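Local coordinates for protein R.Ecl18kI (Enterobacter cloacae, PDB 2GB7) that recognises the double-stranded DNA sequence 5'-CCNGG-3', extruding nucleotides from the helix on binding, and cleaves both strands as a type II restriction endonuclease, at residues Leu79-Arg84 and Asp96-Tyr101; Phe25-Tyr29 and Tyr286-Val292; Phe213-Asn219 and Tyr239-Val245. The protein carries 1 engineered substitution. Numbering follows the deposited sequence.

Contact 1 of 3, residues Leu79-Arg84 and Asp96-Tyr101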
loop_
_atom_site.group_PDB
_atom_site.type_symbol
_atom_site.label_atom_id
_atom_site.label_comp_id
_atom_site.label_asym_id
_atom_site.label_seq_id
_atom_site.Cartn_x
_atom_site.Cartn_y
_atom_site.Cartn_z
ATOM N N LEU F 79 9.060 4.166 29.179
ATOM C CA LEU F 79 10.411 4.624 28.893
ATOM C C LEU F 79 10.848 5.796 29.782
ATOM O O LEU F 79 12.001 6.234 29.717
ATOM C CB LEU F 79 10.536 5.138 27.464
ATOM C CG LEU F 79 10.031 4.258 26.321
ATOM C CD1 LEU F 79 10.083 5.085 25.022
ATOM C CD2 LEU F 79 10.820 2.963 26.204
ATOM N N ILE F 80 9.930 6.321 30.584
ATOM C CA ILE F 80 10.299 7.377 31.524
ATOM C C ILE F 80 11.257 6.819 32.576
ATOM O O ILE F 80 10.995 5.780 33.188
ATOM C CB ILE F 80 9.081 8.043 32.196
ATOM C CG1 ILE F 80 8.120 8.596 31.154
ATOM C CG2 ILE F 80 9.544 9.210 33.063
ATOM C CD1 ILE F 80 6.821 9.124 31.744
ATOM N N ASP F 81 12.369 7.528 32.783
ATOM C CA ASP F 81 13.453 7.060 33.621
ATOM C C ASP F 81 13.639 8.084 34.735
ATOM O O ASP F 81 14.214 9.158 34.525
ATOM C CB ASP F 81 14.722 6.907 32.774
ATOM C CG ASP F 81 15.877 6.233 33.520
ATOM O OD1 ASP F 81 15.953 6.313 34.759
ATOM O OD2 ASP F 81 16.730 5.629 32.831
ATOM N N GLU F 82 13.111 7.750 35.907
ATOM C CA GLU F 82 13.132 8.649 37.051
ATOM C C GLU F 82 14.552 8.924 37.516
ATOM O O GLU F 82 14.894 10.082 37.780
ATOM C CB GLU F 82 12.252 8.102 38.182
ATOM C CG GLU F 82 12.380 8.789 39.555
ATOM C CD GLU F 82 12.374 10.320 39.518
ATOM O OE1 GLU F 82 11.862 10.925 38.554
ATOM O OE2 GLU F 82 12.896 10.922 40.477
ATOM N N GLU F 83 15.378 7.881 37.602
ATOM C CA GLU F 83 16.746 8.037 38.128
ATOM C C GLU F 83 17.557 8.940 37.208
ATOM O O GLU F 83 18.409 9.708 37.656
ATOM C CB GLU F 83 17.444 6.678 38.276
ATOM C CG GLU F 83 17.053 5.887 39.520
ATOM N N ARG F 84 17.266 8.832 35.913
ATOM C CA ARG F 84 17.889 9.641 34.885
ATOM C C ARG F 84 17.542 11.130 35.002
ATOM O O ARG F 84 18.427 11.989 34.957
ATOM C CB ARG F 84 17.463 9.118 33.512
ATOM C CG ARG F 84 18.424 9.453 32.415
ATOM C CD ARG F 84 17.917 8.987 31.065
ATOM N NE ARG F 84 18.308 9.941 30.034
ATOM C CZ ARG F 84 19.534 10.056 29.534
ATOM N NH1 ARG F 84 20.523 9.267 29.953
ATOM N NH2 ARG F 84 19.778 10.970 28.608
ATOM N N ASP F 96 15.271 16.032 26.871
ATOM C CA ASP F 96 15.990 14.770 26.971
ATOM C C ASP F 96 15.126 13.621 26.475
ATOM O O ASP F 96 15.567 12.790 25.689
ATOM C CB ASP F 96 16.385 14.523 28.427
ATOM C CG ASP F 96 17.219 13.267 28.603
ATOM O OD1 ASP F 96 18.382 13.258 28.144
ATOM O OD2 ASP F 96 16.711 12.300 29.213
ATOM N N PHE F 97 13.889 13.577 26.941
ATOM C CA PHE F 97 12.947 12.579 26.454
ATOM C C PHE F 97 12.889 12.600 24.934
ATOM O O PHE F 97 12.954 11.542 24.293
ATOM C CB PHE F 97 11.573 12.840 27.048
ATOM C CG PHE F 97 10.602 11.734 26.824
ATOM C CD1 PHE F 97 10.661 10.578 27.596
ATOM C CD2 PHE F 97 9.608 11.857 25.860
ATOM C CE1 PHE F 97 9.735 9.548 27.398
ATOM C CE2 PHE F 97 8.693 10.829 25.643
ATOM C CZ PHE F 97 8.751 9.675 26.425
ATOM N N THR F 98 12.750 13.790 24.348
ATOM C CA THR F 98 12.655 13.912 22.887
ATOM C C THR F 98 13.951 13.498 22.183
ATOM O O THR F 98 13.942 13.213 20.974
ATOM C CB THR F 98 12.260 15.340 22.425
ATOM O OG1 THR F 98 13.251 16.283 22.867
ATOM C CG2 THR F 98 10.890 15.752 22.978
ATOM N N MET F 99 15.050 13.462 22.937
ATOM C CA MET F 99 16.367 13.120 22.380
ATOM C C MET F 99 16.813 11.669 22.596
ATOM O O MET F 99 17.483 11.099 21.731
ATOM C CB MET F 99 17.449 14.076 22.899
ATOM C CG MET F 99 17.191 15.554 22.599
ATOM S SD MET F 99 18.690 16.544 22.662
ATOM C CE MET F 99 19.617 15.631 21.399
ATOM N N GLU F 100 16.467 11.085 23.743
ATOM C CA GLU F 100 16.960 9.754 24.117
ATOM C C GLU F 100 16.182 8.594 23.502
ATOM O O GLU F 100 16.730 7.506 23.340
ATOM C CB GLU F 100 16.964 9.576 25.631
ATOM C CG GLU F 100 18.148 8.774 26.165
ATOM C CD GLU F 100 19.506 9.319 25.728
ATOM O OE1 GLU F 100 19.568 10.361 25.037
ATOM O OE2 GLU F 100 20.536 8.692 26.083
ATOM N N TYR F 101 14.910 8.810 23.191
ATOM C CA TYR F 101 14.092 7.681 22.708
ATOM C C TYR F 101 13.498 7.828 21.304
ATOM O O TYR F 101 12.363 7.411 21.096
ATOM C CB TYR F 101 12.990 7.337 23.733
ATOM C CG TYR F 101 13.481 7.398 25.164
ATOM C CD1 TYR F 101 13.271 8.537 25.933
ATOM C CD2 TYR F 101 14.175 6.328 25.739
ATOM C CE1 TYR F 101 13.736 8.618 27.241
ATOM C CE2 TYR F 101 14.663 6.406 27.064
ATOM C CZ TYR F 101 14.424 7.551 27.806
ATOM O OH TYR F 101 14.879 7.677 29.116
#
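Charge pairing dominates the outer part of this contact. The guanidinium of R84 meets D96 side by side: R84 NE donates to D96 OD2 (3.0 Å) and R84 NH2 to D96 OD1 (2.7 Å), a two-pronged salt bridge for which flat arginine and forked aspartate are well matched. One helical turn on, E100 lies over a face of the same guanidinium, its OE2 3.5 Å from R84 NH2, so it contributes charge without an N-H pointing at it. The backbone of R84 is fixed too: D81, the N-cap of helix 82-85, accepts from R84 N through OD1 (3.1 Å).

L79 makes a CH-pi contact, its CB 4.3 Å from the Y101 ring centroid, over the face; I80 CG1 comes within 4.2 Å of F97 CE1. F97 also packs on I94 of the second subunit, and I80 on its Y91. The chemistry implies a largely apolar seam, where the loop before helix 82-85 lies on the end of helix 90-100, flanked on its exposed side by the charged R84, D96 and E100.

Contact 2 of 3, residues Phe25-Tyr29 and Tyr286-Val292; sequences FALVY and YSDFPYV
An aromatic cluster of F25, Y29, Y286 and F289 joins helix 24-34, near the N terminus, to the turn that leads into the C-terminal helix 290-302. Residues 25-29 form one regular helical turn, with Y29 N bonded to F25 O (2.7 Å), so that F25 and Y29, both with chi1 t, project from the same helix face. Opposite them, Y286 has just left helix 269-285 and starts a type I beta turn to F289, closed by F289 N to Y286 O (2.9 Å). F289 is extended (phi/psi -125/87) at the N-cap position of the next helix. P290 begins that helix, a place that suits proline because first-turn amides have no acceptor within the helix, so its missing N-H costs nothing. In register, the CA atoms of Y29 and F289 are 7.7 Å apart, those of F25 and Y286 9.6 Å.

The m rotamer of F289 brings its ring against both F25 and Y29. F25 turns its edge to the F289 face (centroids 4.9 Å, planes at 79°), while F289 turns its own edge to the Y29 face (4.8 Å, 61°). These edge-to-face pairs tie the N-terminal part of the chain to its last helix. Small A26 leaves room for the F289 ring, its CB 4.2 Å from F289 CZ. Y286 CE1 lies over a face of F25, 3.6 Å from F25 CZ, and V292 CG2 meets the F25 edge 4.0 Å from the same CZ. Y29 OH accepts from Y291 N (2.9 Å, 167°), giving a first-turn amide of helix 290-302 a partner that the helix itself cannot supply.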
loop_
_atom_site.group_PDB
_atom_site.type_symbol
_atom_site.label_atom_id
_atom_site.label_comp_id
_atom_site.label_asym_id
_atom_site.label_seq_id
_atom_site.Cartn_x
_atom_site.Cartn_y
_atom_site.Cartn_z
ATOM N N PHE F 25 -13.332 -7.042 13.920
ATOM C CA PHE F 25 -14.711 -7.541 13.824
ATOM C C PHE F 25 -15.481 -7.419 15.134
ATOM O O PHE F 25 -16.663 -7.053 15.134
ATOM C CB PHE F 25 -14.778 -8.982 13.341
ATOM C CG PHE F 25 -16.171 -9.441 13.111
ATOM C CD1 PHE F 25 -16.799 -9.191 11.894
ATOM C CD2 PHE F 25 -16.894 -10.068 14.120
ATOM C CE1 PHE F 25 -18.104 -9.574 11.675
ATOM C CE2 PHE F 25 -18.194 -10.454 13.908
ATOM C CZ PHE F 25 -18.803 -10.208 12.695
ATOM N N ALA F 26 -14.831 -7.752 16.242
ATOM C CA ALA F 26 -15.476 -7.599 17.551
ATOM C C ALA F 26 -15.930 -6.153 17.790
ATOM O O ALA F 26 -17.007 -5.921 18.367
ATOM C CB ALA F 26 -14.528 -8.042 18.667
ATOM N N LEU F 27 -15.101 -5.180 17.387
ATOM C CA LEU F 27 -15.458 -3.764 17.609
ATOM C C LEU F 27 -16.635 -3.393 16.736
ATOM O O LEU F 27 -17.575 -2.737 17.178
ATOM C CB LEU F 27 -14.270 -2.823 17.332
ATOM C CG LEU F 27 -14.552 -1.309 17.338
ATOM C CD1 LEU F 27 -15.100 -0.871 18.685
ATOM C CD2 LEU F 27 -13.299 -0.464 16.986
ATOM N N VAL F 28 -16.591 -3.848 15.489
ATOM C CA VAL F 28 -17.690 -3.581 14.571
ATOM C C VAL F 28 -18.960 -4.238 15.100
ATOM O O VAL F 28 -20.023 -3.629 15.091
ATOM C CB VAL F 28 -17.370 -4.072 13.123
ATOM C CG1 VAL F 28 -18.641 -4.057 12.268
ATOM C CG2 VAL F 28 -16.289 -3.224 12.454
ATOM N N TYR F 29 -18.851 -5.480 15.553
ATOM C CA TYR F 29 -20.034 -6.190 16.069
ATOM C C TYR F 29 -20.593 -5.502 17.320
ATOM O O TYR F 29 -21.804 -5.315 17.433
ATOM C CB TYR F 29 -19.705 -7.657 16.348
ATOM C CG TYR F 29 -20.907 -8.473 16.789
ATOM C CD1 TYR F 29 -21.683 -9.144 15.859
ATOM C CD2 TYR F 29 -21.259 -8.571 18.130
ATOM C CE1 TYR F 29 -22.803 -9.887 16.267
ATOM C CE2 TYR F 29 -22.354 -9.316 18.554
ATOM C CZ TYR F 29 -23.121 -9.977 17.623
ATOM O OH TYR F 29 -24.214 -10.704 18.050
ATOM N N TYR F 286 -17.541 -17.435 13.576
ATOM C CA TYR F 286 -18.328 -16.392 14.247
ATOM C C TYR F 286 -19.059 -16.899 15.483
ATOM O O TYR F 286 -20.063 -16.319 15.920
ATOM C CB TYR F 286 -19.310 -15.762 13.239
ATOM C CG TYR F 286 -18.572 -15.002 12.173
ATOM C CD1 TYR F 286 -17.794 -13.884 12.507
ATOM C CD2 TYR F 286 -18.596 -15.415 10.853
ATOM C CE1 TYR F 286 -17.098 -13.183 11.546
ATOM C CE2 TYR F 286 -17.885 -14.718 9.877
ATOM C CZ TYR F 286 -17.153 -13.600 10.235
ATOM O OH TYR F 286 -16.451 -12.906 9.286
ATOM N N SER F 287 -18.516 -17.962 16.069
ATOM C CA SER F 287 -19.122 -18.662 17.192
ATOM C C SER F 287 -19.578 -17.730 18.310
ATOM O O SER F 287 -20.556 -18.010 18.994
ATOM C CB SER F 287 -18.109 -19.653 17.756
ATOM O OG SER F 287 -18.766 -20.682 18.456
ATOM N N ASP F 288 -18.854 -16.628 18.480
ATOM C CA ASP F 288 -19.009 -15.735 19.628
ATOM C C ASP F 288 -20.031 -14.636 19.396
ATOM O O ASP F 288 -20.284 -13.829 20.288
ATOM C CB ASP F 288 -17.645 -15.101 19.981
ATOM C CG ASP F 288 -16.714 -16.066 20.692
ATOM O OD1 ASP F 288 -16.296 -17.081 20.087
ATOM O OD2 ASP F 288 -16.384 -15.807 21.871
ATOM N N PHE F 289 -20.637 -14.648 18.204
ATOM C CA PHE F 289 -21.427 -13.541 17.703
ATOM C C PHE F 289 -22.826 -14.026 17.322
ATOM O O PHE F 289 -23.053 -14.413 16.172
ATOM C CB PHE F 289 -20.688 -12.905 16.531
ATOM C CG PHE F 289 -19.312 -12.402 16.912
ATOM C CD1 PHE F 289 -19.182 -11.260 17.679
ATOM C CD2 PHE F 289 -18.169 -13.102 16.548
ATOM C CE1 PHE F 289 -17.931 -10.787 18.077
ATOM C CE2 PHE F 289 -16.915 -12.647 16.935
ATOM C CZ PHE F 289 -16.798 -11.476 17.702
ATOM N N PRO F 290 -23.744 -14.037 18.306
ATOM C CA PRO F 290 -25.100 -14.570 18.188
ATOM C C PRO F 290 -25.795 -14.087 16.939
ATOM O O PRO F 290 -26.464 -14.882 16.252
ATOM C CB PRO F 290 -25.797 -14.007 19.436
ATOM C CG PRO F 290 -24.728 -13.950 20.431
ATOM C CD PRO F 290 -23.493 -13.525 19.668
ATOM N N TYR F 291 -25.682 -12.799 16.638
ATOM C CA TYR F 291 -26.432 -12.269 15.474
ATOM C C TYR F 291 -25.978 -12.941 14.188
ATOM O O TYR F 291 -26.785 -13.220 13.308
ATOM C CB TYR F 291 -26.289 -10.752 15.349
ATOM C CG TYR F 291 -27.031 -10.121 14.167
ATOM C CD1 TYR F 291 -28.334 -9.631 14.321
ATOM C CD2 TYR F 291 -26.425 -9.992 12.908
ATOM C CE1 TYR F 291 -29.000 -9.015 13.256
ATOM C CE2 TYR F 291 -27.104 -9.406 11.832
ATOM C CZ TYR F 291 -28.390 -8.915 12.028
ATOM O OH TYR F 291 -29.057 -8.332 10.980
ATOM N N VAL F 292 -24.677 -13.174 14.084
ATOM C CA VAL F 292 -24.120 -13.744 12.881
ATOM C C VAL F 292 -24.412 -15.241 12.813
ATOM O O VAL F 292 -24.764 -15.777 11.753
ATOM C CB VAL F 292 -22.609 -13.481 12.812
ATOM C CG1 VAL F 292 -22.029 -14.136 11.573
ATOM C CG2 VAL F 292 -22.344 -11.968 12.774
#

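Contact 3 of 3, residues Phe213-Asn219 and Tyr239-Val245; sequences FSEETIN and YKNNNRV
I218 is the central bump. It stands on the first turns of helix 215-223, chi1 m and chi2 t, pointing at the irregular segment 239-245, and its CA is 7.1 Å from that of R244. Its CD1 fills a hollow lined by Y239 CD2 (3.8 Å), V245 CG2 (3.6 Å) and N242 ND2 (3.8 Å), while its CG2 rests on R244 CB (3.6 Å). A branched aliphatic suits a pocket touched on several sides.

Beside it, F213 (chi1 p) and Y239 (chi1 m) lie flat on each other in an offset stack, centroids 4.3 Å apart and planes at 7°. V245 CG2 meets the F213 edge, 4.1 Å from F213 CE1. The tyrosine hydroxyl adds what phenylalanine could not: Y239 OH donates to F213 O (2.7 Å).

Both backbones are shaped by side chains. S214 caps the helix, its OG accepting from T217 N (3.1 Å). N242 OD1 accepts from R244 N (3.0 Å), an Asx turn within the type I turn N242-V245, while N242 ND2 reaches E215 OE1 in a weak bond (2.7 Å).

Segment 239-245 follows helix 232-238 and leads into strand 245-247 at the sheet's edge, in the EcoRII C-terminal family region of the PDDEXK clan. K235 of that helix bonds to N242 O and V245 O, and R244 makes a cation-pi contact with Y222 farther along helix 215-223.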
loop_
_atom_site.group_PDB
_atom_site.type_symbol
_atom_site.label_atom_id
_atom_site.label_comp_id
_atom_site.label_asym_id
_atom_site.label_seq_id
_atom_site.Cartn_x
_atom_site.Cartn_y
_atom_site.Cartn_z
ATOM N N PHE F 213 -10.681 9.610 -6.488
ATOM C CA PHE F 213 -10.239 8.878 -7.679
ATOM C C PHE F 213 -10.700 9.570 -8.966
ATOM O O PHE F 213 -11.728 10.257 -8.996
ATOM C CB PHE F 213 -10.689 7.410 -7.620
ATOM C CG PHE F 213 -12.170 7.235 -7.432
ATOM C CD1 PHE F 213 -13.015 7.135 -8.544
ATOM C CD2 PHE F 213 -12.722 7.153 -6.159
ATOM C CE1 PHE F 213 -14.365 6.960 -8.393
ATOM C CE2 PHE F 213 -14.114 6.985 -5.993
ATOM C CZ PHE F 213 -14.928 6.893 -7.104
ATOM N N SER F 214 -9.914 9.399 -10.020
ATOM C CA SER F 214 -10.089 10.119 -11.281
ATOM C C SER F 214 -10.996 9.436 -12.286
ATOM O O SER F 214 -11.246 8.221 -12.202
ATOM C CB SER F 214 -8.732 10.303 -11.952
ATOM O OG SER F 214 -8.218 9.054 -12.372
ATOM N N GLU F 215 -11.422 10.209 -13.288
ATOM C CA GLU F 215 -12.169 9.637 -14.410
ATOM C C GLU F 215 -11.351 8.589 -15.149
ATOM O O GLU F 215 -11.895 7.578 -15.566
ATOM C CB GLU F 215 -12.670 10.716 -15.391
ATOM C CG GLU F 215 -13.533 10.173 -16.575
ATOM C CD GLU F 215 -14.826 9.443 -16.149
ATOM O OE1 GLU F 215 -15.142 9.398 -14.942
ATOM O OE2 GLU F 215 -15.541 8.903 -17.031
ATOM N N GLU F 216 -10.044 8.816 -15.282
ATOM C CA GLU F 216 -9.179 7.812 -15.898
ATOM C C GLU F 216 -9.234 6.481 -15.154
ATOM O O GLU F 216 -9.334 5.430 -15.776
ATOM C CB GLU F 216 -7.739 8.311 -15.998
ATOM C CG GLU F 216 -6.760 7.292 -16.605
ATOM N N THR F 217 -9.134 6.524 -13.833
ATOM C CA THR F 217 -9.274 5.319 -13.016
ATOM C C THR F 217 -10.657 4.661 -13.236
ATOM O O THR F 217 -10.760 3.461 -13.442
ATOM C CB THR F 217 -9.046 5.665 -11.548
ATOM O OG1 THR F 217 -7.668 6.033 -11.377
ATOM C CG2 THR F 217 -9.359 4.483 -10.644
ATOM N N ILE F 218 -11.707 5.464 -13.157
ATOM C CA ILE F 218 -13.054 4.938 -13.414
ATOM C C ILE F 218 -13.113 4.210 -14.744
ATOM O O ILE F 218 -13.677 3.090 -14.844
ATOM C CB ILE F 218 -14.112 6.079 -13.383
ATOM C CG1 ILE F 218 -14.251 6.564 -11.962
ATOM C CG2 ILE F 218 -15.473 5.538 -13.823
ATOM C CD1 ILE F 218 -14.904 7.978 -11.802
ATOM N N ASN F 219 -12.550 4.837 -15.771
ATOM C CA ASN F 219 -12.634 4.267 -17.116
ATOM C C ASN F 219 -11.803 2.999 -17.272
ATOM O O ASN F 219 -12.221 2.037 -17.914
ATOM C CB ASN F 219 -12.206 5.313 -18.122
ATOM C CG ASN F 219 -13.217 6.434 -18.262
ATOM O OD1 ASN F 219 -14.357 6.324 -17.809
ATOM N ND2 ASN F 219 -12.790 7.529 -18.869
ATOM N N TYR F 239 -19.093 12.693 -8.147
ATOM C CA TYR F 239 -19.349 11.829 -9.318
ATOM C C TYR F 239 -20.813 11.880 -9.744
ATOM O O TYR F 239 -21.375 10.902 -10.229
ATOM C CB TYR F 239 -18.931 10.392 -8.987
ATOM C CG TYR F 239 -17.513 10.347 -8.479
ATOM C CD1 TYR F 239 -17.247 10.235 -7.120
ATOM C CD2 TYR F 239 -16.441 10.465 -9.364
ATOM C CE1 TYR F 239 -15.928 10.223 -6.642
ATOM C CE2 TYR F 239 -15.126 10.465 -8.905
ATOM C CZ TYR F 239 -14.888 10.344 -7.537
ATOM O OH TYR F 239 -13.616 10.332 -7.040
ATOM N N LYS F 240 -21.422 13.047 -9.582
ATOM C CA LYS F 240 -22.865 13.169 -9.707
ATOM C C LYS F 240 -23.408 12.692 -11.056
ATOM O O LYS F 240 -24.373 11.935 -11.125
ATOM C CB LYS F 240 -23.279 14.620 -9.473
ATOM C CG LYS F 240 -24.773 14.787 -9.293
ATOM C CD LYS F 240 -25.168 16.239 -9.331
ATOM C CE LYS F 240 -24.759 16.992 -8.062
ATOM N NZ LYS F 240 -25.462 16.501 -6.835
ATOM N N ASN F 241 -22.783 13.157 -12.120
ATOM C CA ASN F 241 -23.237 12.850 -13.464
ATOM C C ASN F 241 -23.016 11.388 -13.819
ATOM O O ASN F 241 -23.745 10.820 -14.637
ATOM C CB ASN F 241 -22.461 13.712 -14.463
ATOM N N ASN F 242 -22.023 10.785 -13.168
ATOM C CA ASN F 242 -21.256 9.698 -13.758
ATOM C C ASN F 242 -21.910 8.352 -13.547
ATOM O O ASN F 242 -21.826 7.795 -12.459
ATOM C CB ASN F 242 -19.855 9.694 -13.150
ATOM C CG ASN F 242 -18.880 8.905 -13.970
ATOM O OD1 ASN F 242 -19.238 7.893 -14.576
ATOM N ND2 ASN F 242 -17.639 9.365 -14.020
ATOM N N ASN F 243 -22.536 7.820 -14.597
ATOM C CA ASN F 243 -23.279 6.568 -14.478
ATOM C C ASN F 243 -22.382 5.368 -14.282
ATOM O O ASN F 243 -22.878 4.262 -14.082
ATOM C CB ASN F 243 -24.275 6.363 -15.653
ATOM C CG ASN F 243 -23.614 5.915 -16.958
ATOM O OD1 ASN F 243 -22.447 5.531 -17.009
ATOM N ND2 ASN F 243 -24.400 5.961 -18.043
ATOM N N ARG F 244 -21.069 5.590 -14.301
ATOM C CA ARG F 244 -20.134 4.490 -14.037
ATOM C C ARG F 244 -19.809 4.302 -12.563
ATOM O O ARG F 244 -19.194 3.315 -12.186
ATOM C CB ARG F 244 -18.850 4.656 -14.840
ATOM C CG ARG F 244 -19.101 4.646 -16.323
ATOM C CD ARG F 244 -17.826 4.792 -17.087
ATOM N NE ARG F 244 -18.126 4.668 -18.504
ATOM C CZ ARG F 244 -17.215 4.567 -19.457
ATOM N NH1 ARG F 244 -15.914 4.595 -19.162
ATOM N NH2 ARG F 244 -17.616 4.433 -20.709
ATOM N N VAL F 245 -20.206 5.257 -11.733
ATOM C CA VAL F 245 -19.964 5.183 -10.307
ATOM C C VAL F 245 -21.312 4.906 -9.650
ATOM O O VAL F 245 -22.311 5.591 -9.957
ATOM C CB VAL F 245 -19.345 6.514 -9.781
ATOM C CG1 VAL F 245 -19.278 6.513 -8.269
ATOM C CG2 VAL F 245 -17.925 6.746 -10.398
#

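How the contacts relate
Soon after helix 6-20 the chain enters helix 24-34, the opening half of contact 2, whose partner comes only when the turn before helix 290-302 returns to it. The other two contacts are nested inside that long loop, in series. Contact 1 closes a short loop, bringing the run into helix 82-85 against the end of helix 90-100, beside the second subunit. Contact 3 closes later, linking helix 215-223 to the approach to edge strand 245-247 of the mixed sheet. None touches another: centres are about 42 Å apart for contacts 1 and 2, about 52 Å for contacts 1 and 3, and about 35 Å for contacts 2 and 3, which lie on opposite sides of the chain's centre.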